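Local coordinates for protein WlaRA, TDP-fucose-3,4-ketoisomerase (PDB 5TPV) that belongs to the cupin clan of beta-sandwich (beta-barrel) proteins, as a WxcM-like family member, and binds thymidine-5'-diphosphate, at residues 44-58 with 86-100. Sequence-based numbering, arbitrary orientation.
With TYD (thymidine-5'-diphosphate), chain E.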
loop_
_atom_site.group_PDB
_atom_site.type_symbol
_atom_site.label_atom_id
_atom_site.label_comp_id
_atom_site.label_asym_id
_atom_site.label_seq_id
_atom_site.Cartn_x
_atom_site.Cartn_y
_atom_site.Cartn_z
ATOM N N SER B 44 18.740 -1.445 12.526
ATOM C CA SER B 44 18.362 -1.893 11.189
ATOM C C SER B 44 18.548 -0.733 10.221
ATOM O O SER B 44 18.238 0.410 10.558
ATOM C CB SER B 44 16.894 -2.369 11.178
ATOM O OG SER B 44 16.455 -2.570 9.827
ATOM N N ILE B 45 19.028 -1.047 9.029
ATOM C CA ILE B 45 19.214 -0.087 7.954
ATOM C C ILE B 45 18.675 -0.635 6.630
ATOM O O ILE B 45 18.941 -1.786 6.289
ATOM C CB ILE B 45 20.717 0.160 7.761
ATOM C CG1 ILE B 45 21.264 0.930 8.958
ATOM C CG2 ILE B 45 21.011 0.983 6.509
ATOM C CD1 ILE B 45 22.776 0.905 9.006
ATOM N N ARG B 46 17.908 0.160 5.879
ATOM C CA ARG B 46 17.443 -0.316 4.575
ATOM C C ARG B 46 17.924 0.643 3.524
ATOM O O ARG B 46 18.439 1.727 3.797
ATOM C CB ARG B 46 15.913 -0.416 4.467
ATOM C CG ARG B 46 15.144 -1.094 5.609
ATOM C CD ARG B 46 15.193 -2.594 5.600
ATOM N NE ARG B 46 14.894 -3.217 4.305
ATOM C CZ ARG B 46 14.474 -4.469 4.151
ATOM N NH1 ARG B 46 14.276 -4.922 2.930
ATOM N NH2 ARG B 46 14.291 -5.296 5.169
ATOM N N GLY B 47 17.737 0.212 2.298
ATOM C CA GLY B 47 18.171 0.945 1.133
ATOM C C GLY B 47 19.621 0.639 0.798
ATOM O O GLY B 47 19.980 -0.512 0.565
ATOM N N ASP B 48 20.428 1.690 0.695
ATOM C CA ASP B 48 21.770 1.596 0.115
ATOM C C ASP B 48 21.760 1.219 -1.377
ATOM O O ASP B 48 22.520 0.365 -1.875
ATOM C CB ASP B 48 22.653 0.664 0.968
ATOM C CG ASP B 48 22.951 1.238 2.344
ATOM O OD1 ASP B 48 23.374 2.411 2.411
ATOM O OD2 ASP B 48 22.802 0.494 3.349
ATOM N N HIS B 49 20.895 1.888 -2.126
ATOM C CA HIS B 49 20.917 1.722 -3.567
ATOM C C HIS B 49 20.108 2.826 -4.224
ATOM O O HIS B 49 19.334 3.514 -3.586
ATOM C CB HIS B 49 20.370 0.363 -3.974
ATOM C CG HIS B 49 18.991 0.092 -3.448
ATOM N ND1 HIS B 49 17.849 0.538 -4.081
ATOM C CD2 HIS B 49 18.569 -0.545 -2.325
ATOM C CE1 HIS B 49 16.782 0.165 -3.383
ATOM N NE2 HIS B 49 17.193 -0.506 -2.316
ATOM N N ALA B 50 20.255 2.925 -5.527
ATOM C CA ALA B 50 19.441 3.785 -6.357
ATOM C C ALA B 50 18.819 2.918 -7.386
ATOM O O ALA B 50 19.230 1.754 -7.616
ATOM C CB ALA B 50 20.298 4.861 -6.999
ATOM N N ASN B 51 17.769 3.473 -7.974
ATOM C CA ASN B 51 16.971 2.733 -8.949
ATOM C C ASN B 51 16.861 3.559 -10.231
ATOM O O ASN B 51 16.548 4.791 -10.208
ATOM C CB ASN B 51 15.573 2.357 -8.402
ATOM C CG ASN B 51 15.628 1.460 -7.160
ATOM O OD1 ASN B 51 16.046 1.884 -6.068
ATOM N ND2 ASN B 51 15.197 0.231 -7.312
ATOM N N LEU B 52 17.178 2.874 -11.336
ATOM C CA LEU B 52 17.265 3.495 -12.673
ATOM C C LEU B 52 15.924 3.987 -13.231
ATOM O O LEU B 52 15.843 5.077 -13.799
ATOM C CB LEU B 52 17.876 2.512 -13.667
ATOM C CG LEU B 52 19.386 2.255 -13.585
ATOM C CD1 LEU B 52 19.704 0.986 -14.349
ATOM C CD2 LEU B 52 20.154 3.450 -14.166
ATOM N N ASN B 53 14.872 3.211 -13.005
ATOM C CA ASN B 53 13.528 3.562 -13.483
ATOM C C ASN B 53 12.475 4.000 -12.469
ATOM O O ASN B 53 11.581 4.768 -12.814
ATOM C CB ASN B 53 13.008 2.361 -14.272
ATOM C CG ASN B 53 14.042 1.871 -15.272
ATOM O OD1 ASN B 53 14.649 2.700 -15.958
ATOM N ND2 ASN B 53 14.238 0.556 -15.373
ATOM N N SER B 54 12.491 3.440 -11.265
ATOM C CA SER B 54 11.356 3.536 -10.360
ATOM C C SER B 54 11.403 4.885 -9.667
ATOM O O SER B 54 12.454 5.375 -9.228
ATOM C CB SER B 54 11.403 2.446 -9.289
ATOM O OG SER B 54 11.406 1.131 -9.827
ATOM N N GLU B 55 10.204 5.424 -9.525
ATOM C CA GLU B 55 9.899 6.439 -8.551
ATOM C C GLU B 55 9.184 5.804 -7.328
ATOM O O GLU B 55 8.652 4.688 -7.391
ATOM C CB GLU B 55 8.995 7.461 -9.242
ATOM C CG GLU B 55 9.651 8.252 -10.348
ATOM C CD GLU B 55 8.623 9.000 -11.185
ATOM O OE1 GLU B 55 7.992 9.981 -10.689
ATOM O OE2 GLU B 55 8.455 8.579 -12.347
ATOM N N PHE B 56 9.184 6.537 -6.229
ATOM C CA PHE B 56 8.783 6.022 -4.918
ATOM C C PHE B 56 8.002 7.090 -4.179
ATOM O O PHE B 56 8.305 8.264 -4.333
ATOM C CB PHE B 56 9.961 5.621 -4.050
ATOM C CG PHE B 56 10.711 4.479 -4.615
ATOM C CD1 PHE B 56 10.204 3.204 -4.519
ATOM C CD2 PHE B 56 11.922 4.675 -5.275
ATOM C CE1 PHE B 56 10.829 2.117 -5.107
ATOM C CE2 PHE B 56 12.581 3.586 -5.856
ATOM C CZ PHE B 56 12.030 2.328 -5.794
ATOM N N ILE B 57 6.983 6.665 -3.426
ATOM C CA ILE B 57 6.565 7.394 -2.210
ATOM C C ILE B 57 6.714 6.547 -0.933
ATOM O O ILE B 57 6.268 5.422 -0.871
ATOM C CB ILE B 57 5.101 7.811 -2.365
ATOM C CG1 ILE B 57 4.971 8.827 -3.472
ATOM C CG2 ILE B 57 4.559 8.525 -1.131
ATOM C CD1 ILE B 57 3.541 9.065 -3.872
ATOM N N PHE B 58 7.328 7.120 0.081
ATOM C CA PHE B 58 7.642 6.470 1.342
ATOM C C PHE B 58 6.701 7.092 2.393
ATOM O O PHE B 58 6.599 8.315 2.502
ATOM C CB PHE B 58 9.102 6.771 1.790
ATOM C CG PHE B 58 10.154 6.279 0.839
ATOM C CD1 PHE B 58 10.572 4.974 0.879
ATOM C CD2 PHE B 58 10.703 7.120 -0.125
ATOM C CE1 PHE B 58 11.504 4.492 -0.037
ATOM C CE2 PHE B 58 11.635 6.655 -1.032
ATOM C CZ PHE B 58 12.045 5.338 -0.983
ATOM N N GLY B 86 4.020 11.890 3.068
ATOM C CA GLY B 86 5.008 10.996 2.519
ATOM C C GLY B 86 6.050 11.755 1.736
ATOM O O GLY B 86 5.884 12.923 1.357
ATOM N N LEU B 87 7.125 11.036 1.473
ATOM C CA LEU B 87 8.232 11.533 0.682
ATOM C C LEU B 87 8.190 10.909 -0.671
ATOM O O LEU B 87 8.365 9.681 -0.790
ATOM C CB LEU B 87 9.552 11.156 1.353
ATOM C CG LEU B 87 10.814 11.453 0.521
ATOM C CD1 LEU B 87 10.934 12.950 0.278
ATOM C CD2 LEU B 87 12.014 10.954 1.308
ATOM N N TYR B 88 7.874 11.734 -1.664
ATOM C CA TYR B 88 8.091 11.418 -3.080
ATOM C C TYR B 88 9.557 11.652 -3.490
ATOM O O TYR B 88 10.132 12.721 -3.215
ATOM C CB TYR B 88 7.219 12.308 -3.940
ATOM C CG TYR B 88 7.587 12.206 -5.402
ATOM C CD1 TYR B 88 7.113 11.171 -6.175
ATOM C CD2 TYR B 88 8.478 13.109 -5.984
ATOM C CE1 TYR B 88 7.513 11.001 -7.485
ATOM C CE2 TYR B 88 8.878 12.968 -7.309
ATOM C CZ TYR B 88 8.383 11.936 -8.057
ATOM O OH TYR B 88 8.785 11.799 -9.365
ATOM N N ILE B 89 10.175 10.678 -4.142
ATOM C CA ILE B 89 11.455 10.914 -4.782
ATOM C C ILE B 89 11.387 10.440 -6.196
ATOM O O ILE B 89 10.757 9.447 -6.502
ATOM C CB ILE B 89 12.656 10.227 -4.129
ATOM C CG1 ILE B 89 12.664 8.692 -4.346
ATOM C CG2 ILE B 89 12.729 10.608 -2.677
ATOM C CD1 ILE B 89 13.917 7.994 -3.799
ATOM N N ASP B 90 12.115 11.139 -7.053
ATOM C CA ASP B 90 12.168 10.761 -8.483
ATOM C C ASP B 90 13.177 9.625 -8.664
ATOM O O ASP B 90 13.894 9.258 -7.724
ATOM C CB ASP B 90 12.645 11.985 -9.270
ATOM C CG ASP B 90 12.121 12.043 -10.703
ATOM O OD1 ASP B 90 11.962 13.215 -11.146
ATOM O OD2 ASP B 90 11.882 10.980 -11.341
ATOM N N LYS B 91 13.256 9.084 -9.861
ATOM C CA LYS B 91 14.240 8.017 -10.117
ATOM C C LYS B 91 15.722 8.438 -10.002
ATOM O O LYS B 91 16.063 9.621 -9.955
ATOM C CB LYS B 91 13.974 7.387 -11.466
ATOM C CG LYS B 91 13.946 8.328 -12.638
ATOM C CD LYS B 91 13.857 7.531 -13.933
ATOM C CE LYS B 91 13.075 8.281 -14.982
ATOM N NZ LYS B 91 13.088 7.606 -16.312
ATOM N N MET B 92 16.619 7.470 -9.845
ATOM C CA MET B 92 18.068 7.757 -9.760
ATOM C C MET B 92 18.306 8.709 -8.624
ATOM O O MET B 92 18.985 9.755 -8.727
ATOM C CB MET B 92 18.635 8.282 -11.103
ATOM C CG MET B 92 18.959 7.165 -12.066
ATOM S SD MET B 92 20.169 6.009 -11.335
ATOM C CE MET B 92 21.726 6.808 -11.707
ATOM N N ILE B 93 17.719 8.351 -7.495
ATOM C CA ILE B 93 18.130 8.988 -6.289
ATOM C C ILE B 93 18.514 7.896 -5.322
ATOM O O ILE B 93 17.762 6.939 -5.141
ATOM C CB ILE B 93 17.005 9.889 -5.790
ATOM C CG1 ILE B 93 16.690 10.947 -6.854
ATOM C CG2 ILE B 93 17.388 10.484 -4.439
ATOM C CD1 ILE B 93 15.888 12.147 -6.384
ATOM N N TRP B 94 19.705 8.030 -4.757
ATOM C CA TRP B 94 20.215 7.042 -3.806
ATOM C C TRP B 94 19.552 7.331 -2.458
ATOM O O TRP B 94 19.324 8.493 -2.070
ATOM C CB TRP B 94 21.706 7.212 -3.645
ATOM C CG TRP B 94 22.395 6.289 -2.706
ATOM C CD1 TRP B 94 22.511 6.407 -1.356
ATOM C CD2 TRP B 94 23.133 5.127 -3.067
ATOM N NE1 TRP B 94 23.301 5.390 -0.849
ATOM C CE2 TRP B 94 23.670 4.581 -1.882
ATOM C CE3 TRP B 94 23.405 4.505 -4.283
ATOM C CZ2 TRP B 94 24.442 3.430 -1.869
ATOM C CZ3 TRP B 94 24.202 3.353 -4.265
ATOM C CH2 TRP B 94 24.697 2.831 -3.077
ATOM N N LYS B 95 19.281 6.257 -1.734
ATOM C CA LYS B 95 18.635 6.394 -0.435
ATOM C C LYS B 95 19.105 5.350 0.554
ATOM O O LYS B 95 19.473 4.245 0.179
ATOM C CB LYS B 95 17.103 6.371 -0.607
ATOM C CG LYS B 95 16.402 5.033 -0.496
ATOM C CD LYS B 95 16.600 4.123 -1.666
ATOM C CE LYS B 95 16.127 4.715 -2.971
ATOM N NZ LYS B 95 16.368 3.691 -4.000
ATOM N N GLN B 96 19.082 5.752 1.803
ATOM C CA GLN B 96 19.280 4.898 2.937
ATOM C C GLN B 96 18.307 5.259 4.089
ATOM O O GLN B 96 18.048 6.422 4.371
ATOM C CB GLN B 96 20.754 5.026 3.342
ATOM C CG GLN B 96 21.151 4.162 4.518
ATOM C CD GLN B 96 22.546 4.511 5.032
ATOM O OE1 GLN B 96 22.802 5.644 5.438
ATOM N NE2 GLN B 96 23.452 3.528 5.028
ATOM N N MET B 97 17.741 4.252 4.748
ATOM C CA MET B 97 16.821 4.460 5.863
ATOM C C MET B 97 17.252 3.795 7.122
ATOM O O MET B 97 17.756 2.690 7.072
ATOM C CB MET B 97 15.483 3.902 5.512
ATOM C CG MET B 97 15.117 4.564 4.212
ATOM S SD MET B 97 13.701 3.818 3.471
ATOM C CE MET B 97 14.718 2.783 2.384
ATOM N N TYR B 98 17.037 4.493 8.227
ATOM C CA TYR B 98 17.627 4.105 9.474
ATOM C C TYR B 98 16.830 4.800 10.580
ATOM O O TYR B 98 15.848 5.510 10.325
ATOM C CB TYR B 98 19.101 4.507 9.466
ATOM C CG TYR B 98 19.296 5.944 9.142
ATOM C CD1 TYR B 98 19.396 6.895 10.140
ATOM C CD2 TYR B 98 19.355 6.363 7.834
ATOM C CE1 TYR B 98 19.545 8.248 9.844
ATOM C CE2 TYR B 98 19.518 7.708 7.522
ATOM C CZ TYR B 98 19.629 8.647 8.522
ATOM O OH TYR B 98 19.746 9.980 8.168
ATOM N N ASN B 99 17.233 4.512 11.812
ATOM C CA ASN B 99 16.636 5.070 13.003
ATOM C C ASN B 99 15.173 4.705 13.088
ATOM O O ASN B 99 14.315 5.558 13.403
ATOM C CB ASN B 99 16.784 6.603 12.997
ATOM C CG ASN B 99 18.181 7.068 13.381
ATOM O OD1 ASN B 99 19.024 6.274 13.761
ATOM N ND2 ASN B 99 18.428 8.376 13.257
ATOM N N PHE B 100 14.858 3.464 12.751
ATOM C CA PHE B 100 13.447 3.059 12.791
ATOM C C PHE B 100 12.966 2.862 14.218
ATOM O O PHE B 100 13.617 2.147 14.942
ATOM C CB PHE B 100 13.295 1.690 12.130
ATOM C CG PHE B 100 13.557 1.696 10.651
ATOM C CD1 PHE B 100 14.807 1.349 10.165
ATOM C CD2 PHE B 100 12.555 2.091 9.754
ATOM C CE1 PHE B 100 15.061 1.342 8.792
ATOM C CE2 PHE B 100 12.803 2.096 8.390
ATOM C CZ PHE B 100 14.071 1.726 7.901
HETATM P PA TYD E . 16.219 -4.151 -1.548
HETATM O O1A TYD E . 17.496 -4.649 -2.181
HETATM O O2A TYD E . 15.437 -3.039 -2.205
HETATM O O3A TYD E . 16.546 -3.711 -0.034
HETATM P PB TYD E . 15.743 -2.497 0.656
HETATM O O1B TYD E . 16.467 -2.279 1.962
HETATM O O2B TYD E . 15.881 -1.362 -0.331
HETATM O O3B TYD E . 14.338 -3.028 0.804
HETATM O "O5'" TYD E . 15.233 -5.407 -1.344
HETATM C "C5'" TYD E . 15.500 -6.381 -0.337
HETATM C "C4'" TYD E . 15.575 -7.764 -0.972
HETATM O "O4'" TYD E . 14.254 -8.258 -1.210
HETATM C "C3'" TYD E . 16.300 -7.718 -2.308
HETATM O "O3'" TYD E . 17.456 -8.561 -2.267
HETATM C "C2'" TYD E . 15.321 -8.227 -3.348
HETATM C "C1'" TYD E . 14.040 -8.557 -2.592
HETATM N N1 TYD E . 12.938 -7.745 -3.109
HETATM C C2 TYD E . 11.975 -8.336 -3.958
HETATM O O2 TYD E . 12.079 -9.546 -4.254
HETATM N N3 TYD E . 10.952 -7.625 -4.452
HETATM C C4 TYD E . 10.814 -6.330 -4.154
HETATM O O4 TYD E . 9.858 -5.671 -4.616
HETATM C C5 TYD E . 11.811 -5.686 -3.264
HETATM C C5M TYD E . 11.691 -4.228 -2.905
HETATM C C6 TYD E . 12.857 -6.452 -2.772
HETATM O O HOH W 1 19.350 2.499 12.156
HETATM O O HOH W 2 16.695 1.229 13.065
HETATM O O HOH W 3 16.364 5.475 -6.543
HETATM O O HOH W 4 14.510 5.452 -17.124
HETATM O O HOH W 5 13.968 6.524 -7.138
#
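Phe-58 and Met-97 meet inside a cupin beta-sandwich, where residues 44-58 and 86-100 each pass from one sheet to the other: strand 46-51 runs antiparallel to 94-98, and 56-58 antiparallel to 86-89. The sandwich interior is tightly packed. Met-97 SD lies 4.8 Å from the centroid of the Phe-58 ring in an oblique Met-aromatic contact, while Ile-89 CD1 reaches the edge of that ring at CE2 (3.8 Å). Two successive bends of the Lys-95 chain (chi2 -73°, chi3 -59°) fold NZ back to His-49 O (3.0 Å), approaching from above the carbonyl plane; a water shared with Asn-51 N and Ile-93 O also accepts from NZ. A G1 beta bulge sets Asp-48 and His-49 against Lys-95, and the indole of Trp-94 lays one face over their peptide, 3.5 Å from Asp-48 C to CZ2. The solvent side is looser: Lys-91 meets Asn-53 through a water, and at the exposed end Ile-45 CG2 lies against Gln-96 CG (3.8 Å). Opening on the thymidine-5'-diphosphate pocket, strand 46-51 grips the terminal phosphate through Arg-46, Gly-47 and His-49, with Lys-14 NZ of the second subunit also hydrogen-bonded to the ligand. The Gly-47 N-H points almost straight (178°) at TYD O1B, 2.8 Å from N.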